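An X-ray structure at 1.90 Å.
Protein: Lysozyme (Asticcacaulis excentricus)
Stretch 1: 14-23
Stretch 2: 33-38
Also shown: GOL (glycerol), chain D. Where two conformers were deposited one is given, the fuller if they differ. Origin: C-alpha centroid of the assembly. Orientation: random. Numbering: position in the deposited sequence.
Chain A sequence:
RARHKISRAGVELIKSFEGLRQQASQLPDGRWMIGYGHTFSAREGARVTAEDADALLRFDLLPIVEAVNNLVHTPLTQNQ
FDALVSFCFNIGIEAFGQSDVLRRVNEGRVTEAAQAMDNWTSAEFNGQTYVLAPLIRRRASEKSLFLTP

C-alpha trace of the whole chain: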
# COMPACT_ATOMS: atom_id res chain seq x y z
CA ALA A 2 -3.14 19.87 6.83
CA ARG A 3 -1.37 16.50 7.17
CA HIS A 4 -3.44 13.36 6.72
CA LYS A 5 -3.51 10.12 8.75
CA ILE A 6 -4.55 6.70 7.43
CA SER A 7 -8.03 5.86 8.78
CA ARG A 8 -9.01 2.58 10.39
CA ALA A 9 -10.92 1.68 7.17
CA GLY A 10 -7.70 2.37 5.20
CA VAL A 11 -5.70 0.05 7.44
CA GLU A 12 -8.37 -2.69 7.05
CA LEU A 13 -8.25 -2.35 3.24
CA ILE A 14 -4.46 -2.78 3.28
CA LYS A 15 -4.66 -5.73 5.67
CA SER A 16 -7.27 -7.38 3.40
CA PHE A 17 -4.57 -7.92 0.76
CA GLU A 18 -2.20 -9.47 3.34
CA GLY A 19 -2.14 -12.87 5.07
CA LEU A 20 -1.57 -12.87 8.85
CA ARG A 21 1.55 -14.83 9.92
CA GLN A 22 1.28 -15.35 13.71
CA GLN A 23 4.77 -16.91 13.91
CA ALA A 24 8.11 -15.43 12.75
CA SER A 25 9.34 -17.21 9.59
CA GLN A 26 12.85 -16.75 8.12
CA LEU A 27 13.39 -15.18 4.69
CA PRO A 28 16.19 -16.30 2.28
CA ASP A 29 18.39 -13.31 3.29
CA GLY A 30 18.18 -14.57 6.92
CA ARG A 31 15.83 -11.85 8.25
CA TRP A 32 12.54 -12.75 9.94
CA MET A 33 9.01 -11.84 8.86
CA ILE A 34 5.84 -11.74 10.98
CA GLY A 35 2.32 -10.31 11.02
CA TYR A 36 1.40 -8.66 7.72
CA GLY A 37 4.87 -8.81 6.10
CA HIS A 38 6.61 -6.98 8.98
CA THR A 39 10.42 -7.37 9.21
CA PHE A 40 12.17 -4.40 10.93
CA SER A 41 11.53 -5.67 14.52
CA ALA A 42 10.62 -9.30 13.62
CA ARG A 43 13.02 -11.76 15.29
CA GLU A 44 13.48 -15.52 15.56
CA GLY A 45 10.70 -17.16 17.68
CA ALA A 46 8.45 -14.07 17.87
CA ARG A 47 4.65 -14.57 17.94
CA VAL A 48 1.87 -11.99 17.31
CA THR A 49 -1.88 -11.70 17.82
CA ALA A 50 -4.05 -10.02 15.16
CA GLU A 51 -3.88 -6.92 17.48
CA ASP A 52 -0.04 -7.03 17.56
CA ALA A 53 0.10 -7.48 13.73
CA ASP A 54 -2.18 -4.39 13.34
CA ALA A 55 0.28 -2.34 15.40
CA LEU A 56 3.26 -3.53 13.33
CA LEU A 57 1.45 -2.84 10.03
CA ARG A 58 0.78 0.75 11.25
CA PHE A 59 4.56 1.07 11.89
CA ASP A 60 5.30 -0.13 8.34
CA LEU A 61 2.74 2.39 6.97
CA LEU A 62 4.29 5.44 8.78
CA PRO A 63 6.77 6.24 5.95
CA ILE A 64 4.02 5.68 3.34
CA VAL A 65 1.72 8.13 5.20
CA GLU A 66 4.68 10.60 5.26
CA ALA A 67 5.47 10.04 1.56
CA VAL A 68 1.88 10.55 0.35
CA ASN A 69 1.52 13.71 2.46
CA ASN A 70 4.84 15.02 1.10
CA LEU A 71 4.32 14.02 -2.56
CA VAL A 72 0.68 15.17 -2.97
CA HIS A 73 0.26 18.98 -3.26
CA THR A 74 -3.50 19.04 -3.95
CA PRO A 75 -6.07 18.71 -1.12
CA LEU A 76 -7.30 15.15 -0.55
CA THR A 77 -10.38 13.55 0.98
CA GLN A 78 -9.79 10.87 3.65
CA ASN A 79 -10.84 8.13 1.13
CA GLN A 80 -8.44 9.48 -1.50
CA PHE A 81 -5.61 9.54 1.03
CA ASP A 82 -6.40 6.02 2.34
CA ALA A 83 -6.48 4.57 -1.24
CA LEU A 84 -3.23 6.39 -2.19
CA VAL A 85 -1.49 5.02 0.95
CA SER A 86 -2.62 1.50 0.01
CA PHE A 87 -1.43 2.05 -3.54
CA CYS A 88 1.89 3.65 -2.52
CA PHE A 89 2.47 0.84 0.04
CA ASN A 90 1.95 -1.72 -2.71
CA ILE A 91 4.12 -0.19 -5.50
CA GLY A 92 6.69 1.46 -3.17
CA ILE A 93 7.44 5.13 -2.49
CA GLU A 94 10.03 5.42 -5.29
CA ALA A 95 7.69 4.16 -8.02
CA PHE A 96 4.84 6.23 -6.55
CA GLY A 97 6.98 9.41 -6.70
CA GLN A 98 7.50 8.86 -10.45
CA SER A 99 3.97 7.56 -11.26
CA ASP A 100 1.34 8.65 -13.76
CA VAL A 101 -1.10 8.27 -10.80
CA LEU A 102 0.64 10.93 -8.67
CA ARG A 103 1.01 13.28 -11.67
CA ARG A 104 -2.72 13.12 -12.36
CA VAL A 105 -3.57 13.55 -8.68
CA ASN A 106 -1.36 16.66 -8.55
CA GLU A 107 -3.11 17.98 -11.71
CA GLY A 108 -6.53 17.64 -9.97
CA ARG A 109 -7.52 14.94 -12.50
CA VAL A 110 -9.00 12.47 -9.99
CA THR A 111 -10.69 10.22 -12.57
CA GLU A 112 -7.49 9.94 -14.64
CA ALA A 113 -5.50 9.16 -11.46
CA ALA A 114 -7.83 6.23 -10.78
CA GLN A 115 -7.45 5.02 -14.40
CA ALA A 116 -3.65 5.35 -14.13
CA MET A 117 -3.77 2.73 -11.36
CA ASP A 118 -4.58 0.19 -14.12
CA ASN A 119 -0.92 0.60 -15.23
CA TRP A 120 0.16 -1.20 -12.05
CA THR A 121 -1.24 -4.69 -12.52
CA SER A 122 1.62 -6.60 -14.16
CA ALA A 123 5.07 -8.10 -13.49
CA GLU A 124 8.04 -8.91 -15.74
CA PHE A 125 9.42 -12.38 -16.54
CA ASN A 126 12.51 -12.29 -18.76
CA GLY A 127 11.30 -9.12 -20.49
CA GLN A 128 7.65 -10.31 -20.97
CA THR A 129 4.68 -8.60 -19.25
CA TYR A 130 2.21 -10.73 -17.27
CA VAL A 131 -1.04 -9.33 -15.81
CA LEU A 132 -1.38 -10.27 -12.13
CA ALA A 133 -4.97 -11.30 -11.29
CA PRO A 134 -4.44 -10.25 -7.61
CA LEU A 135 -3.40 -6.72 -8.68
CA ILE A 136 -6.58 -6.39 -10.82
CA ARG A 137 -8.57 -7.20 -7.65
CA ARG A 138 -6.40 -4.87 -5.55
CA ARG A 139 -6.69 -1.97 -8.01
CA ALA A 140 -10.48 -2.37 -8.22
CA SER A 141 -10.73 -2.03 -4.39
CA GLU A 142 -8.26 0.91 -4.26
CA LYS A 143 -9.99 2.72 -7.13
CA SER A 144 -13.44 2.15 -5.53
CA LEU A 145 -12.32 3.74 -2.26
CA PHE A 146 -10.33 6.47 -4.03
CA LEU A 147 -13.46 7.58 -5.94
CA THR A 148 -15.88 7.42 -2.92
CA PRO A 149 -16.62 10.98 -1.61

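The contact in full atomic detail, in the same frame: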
# COMPACT_ATOMS: atom_id res chain seq x y z
N ILE A 14 -5.83 -2.35 3.52
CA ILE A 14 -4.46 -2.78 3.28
C ILE A 14 -4.26 -4.20 3.82
O ILE A 14 -3.69 -5.06 3.15
CB ILE A 14 -3.48 -1.75 3.87
CG1 ILE A 14 -3.53 -0.48 3.01
CG2 ILE A 14 -2.08 -2.32 4.01
CD1 ILE A 14 -2.69 0.66 3.52
N LYS A 15 -4.79 -4.44 5.02
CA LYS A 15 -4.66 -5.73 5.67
C LYS A 15 -5.37 -6.81 4.85
O LYS A 15 -4.99 -7.97 4.89
CB LYS A 15 -5.26 -5.58 7.07
CG LYS A 15 -5.04 -6.73 8.03
CD LYS A 15 -5.82 -6.51 9.32
CE LYS A 15 -5.38 -5.25 10.03
NZ LYS A 15 -6.05 -5.09 11.33
N SER A 16 -6.42 -6.43 4.12
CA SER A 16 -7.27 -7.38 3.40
C SER A 16 -6.48 -8.03 2.27
O SER A 16 -6.84 -9.10 1.83
CB SER A 16 -8.53 -6.72 2.89
OG SER A 16 -8.24 -5.83 1.82
N PHE A 17 -5.39 -7.39 1.83
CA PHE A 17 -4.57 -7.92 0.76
C PHE A 17 -3.42 -8.77 1.32
O PHE A 17 -2.63 -9.32 0.56
CB PHE A 17 -4.02 -6.79 -0.13
CG PHE A 17 -5.08 -5.87 -0.67
CD1 PHE A 17 -6.12 -6.37 -1.43
CD2 PHE A 17 -5.04 -4.50 -0.43
CE1 PHE A 17 -7.12 -5.53 -1.89
CE2 PHE A 17 -6.02 -3.66 -0.93
CZ PHE A 17 -7.06 -4.18 -1.65
N GLU A 18 -3.31 -8.79 2.64
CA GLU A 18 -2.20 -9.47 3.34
C GLU A 18 -2.71 -10.69 4.11
O GLU A 18 -3.86 -10.70 4.50
CB GLU A 18 -1.59 -8.52 4.36
CG GLU A 18 -1.14 -7.20 3.78
CD GLU A 18 0.18 -7.33 3.07
OE1 GLU A 18 0.88 -8.28 3.35
OE2 GLU A 18 0.47 -6.50 2.21
N GLY A 19 -1.84 -11.67 4.28
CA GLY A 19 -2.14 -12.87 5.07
C GLY A 19 -1.45 -12.76 6.41
O GLY A 19 -0.28 -12.47 6.42
N LEU A 20 -2.18 -12.98 7.50
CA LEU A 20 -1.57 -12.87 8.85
C LEU A 20 -0.65 -14.06 9.14
O LEU A 20 -1.10 -15.18 9.05
CB LEU A 20 -2.68 -12.78 9.90
CG LEU A 20 -2.20 -12.98 11.33
CD1 LEU A 20 -1.27 -11.87 11.75
CD2 LEU A 20 -3.36 -13.09 12.30
N ARG A 21 0.60 -13.78 9.50
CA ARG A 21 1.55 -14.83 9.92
C ARG A 21 1.76 -14.62 11.42
O ARG A 21 2.40 -13.64 11.79
CB ARG A 21 2.87 -14.74 9.15
CG ARG A 21 2.73 -14.95 7.65
CD ARG A 21 2.24 -16.34 7.27
NE ARG A 21 3.16 -17.39 7.71
CZ ARG A 21 4.25 -17.74 7.05
NH1 ARG A 21 4.58 -17.13 5.92
NH2 ARG A 21 5.03 -18.71 7.53
N GLN A 22 1.21 -15.50 12.24
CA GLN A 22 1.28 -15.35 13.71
C GLN A 22 2.66 -15.73 14.23
O GLN A 22 2.96 -15.35 15.32
CB GLN A 22 0.24 -16.23 14.40
CG GLN A 22 -1.12 -15.56 14.54
CD GLN A 22 -2.21 -16.60 14.41
OE1 GLN A 22 -1.99 -17.78 14.63
NE2 GLN A 22 -3.39 -16.16 14.05
N GLN A 23 3.45 -16.45 13.43
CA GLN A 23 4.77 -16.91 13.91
C GLN A 23 5.86 -16.42 12.96
O GLN A 23 5.69 -16.51 11.77
CB GLN A 23 4.79 -18.43 13.99
CG GLN A 23 6.16 -18.99 14.32
CD GLN A 23 6.37 -19.08 15.81
OE1 GLN A 23 5.61 -19.73 16.52
NE2 GLN A 23 7.40 -18.41 16.30
N MET A 33 10.23 -12.51 9.25
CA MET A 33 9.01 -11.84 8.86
C MET A 33 7.88 -12.31 9.79
O MET A 33 7.86 -13.46 10.20
CB MET A 33 8.65 -12.17 7.41
CG MET A 33 7.62 -11.22 6.78
SD MET A 33 7.40 -11.33 4.96
CE MET A 33 8.70 -10.27 4.33
N ILE A 34 6.95 -11.40 10.11
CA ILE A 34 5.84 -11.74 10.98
C ILE A 34 4.66 -10.80 10.65
O ILE A 34 4.83 -9.77 10.01
CB ILE A 34 6.26 -11.65 12.45
CG1 ILE A 34 5.35 -12.49 13.35
CG2 ILE A 34 6.35 -10.20 12.93
CD1 ILE A 34 5.88 -12.68 14.77
N GLY A 35 3.48 -11.18 11.12
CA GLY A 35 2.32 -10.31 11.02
C GLY A 35 1.92 -10.18 9.57
O GLY A 35 1.79 -11.19 8.87
N TYR A 36 1.75 -8.94 9.09
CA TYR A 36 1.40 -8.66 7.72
C TYR A 36 2.64 -8.19 6.94
O TYR A 36 2.71 -7.05 6.54
CB TYR A 36 0.30 -7.60 7.67
CG TYR A 36 -0.95 -7.99 8.41
CD1 TYR A 36 -1.78 -9.00 7.94
CD2 TYR A 36 -1.30 -7.36 9.59
CE1 TYR A 36 -2.92 -9.37 8.64
CE2 TYR A 36 -2.43 -7.72 10.29
CZ TYR A 36 -3.23 -8.74 9.83
OH TYR A 36 -4.35 -9.05 10.53
N GLY A 37 3.62 -9.07 6.84
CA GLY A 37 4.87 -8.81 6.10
C GLY A 37 5.83 -7.91 6.85
O GLY A 37 6.63 -7.28 6.20
N HIS A 38 5.74 -7.87 8.17
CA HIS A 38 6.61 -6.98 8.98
C HIS A 38 8.00 -7.61 9.15
O HIS A 38 8.06 -8.80 9.40
CB HIS A 38 5.96 -6.65 10.32
CG HIS A 38 6.85 -5.84 11.19
ND1 HIS A 38 6.97 -4.50 11.06
CD2 HIS A 38 7.71 -6.19 12.15
CE1 HIS A 38 7.82 -4.06 11.93
NE2 HIS A 38 8.29 -5.06 12.60
C1 GOL D . 3.42 -6.37 2.39
O1 GOL D . 2.89 -5.62 1.33
C2 GOL D . 4.90 -6.29 2.34
O2 GOL D . 5.29 -4.94 2.22
C3 GOL D . 5.39 -6.71 3.69
O3 GOL D . 6.56 -7.48 3.50
O HOH W 1 -4.87 -7.63 12.54

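The ring of Y36 is held between two aliphatic chains, one over each face. K15 CG lies 3.5 Å from the centroid of the Y36 ring, close to the ring normal, in a CH-pi contact. L20 CD1 covers the opposite face. K15 CG is three bonds from NZ and only faintly polarised, so the contact is mostly dispersion of an aliphatic CH against the aromatic face. L20 CB also approaches Y36 CE1 at 3.6 Å, an apolar contact, and E18 CB comes within 3.6 Å of Y36 CD1. Y36 thus has the largest area covered in this contact.

The lysine chain runs on past the ring to the phenol end, where K15 CD is 3.2 Å from Y36 OH. One water joins the two polar ends. It accepts from K15 NZ at 3.1 Å and lies 2.5 Å from Y36 OH.

The backbones meet in a single antiparallel bridge between R21 and G35. R21 N donates to G35 O at 2.9 Å, and G35 N donates to R21 O at 2.8 Å. G35 has a positive phi, which favours glycine. Beside the bridge, I34 CG1 packs 3.5 Å from R21 O.

A glycerol, probably from the crystallisation liquor, touches both stretches. Its O1 donates to E18 OE2 at 2.7 Å. GOL O3 makes a weak, less certain hydrogen bond to G37 O, also at 2.7 Å.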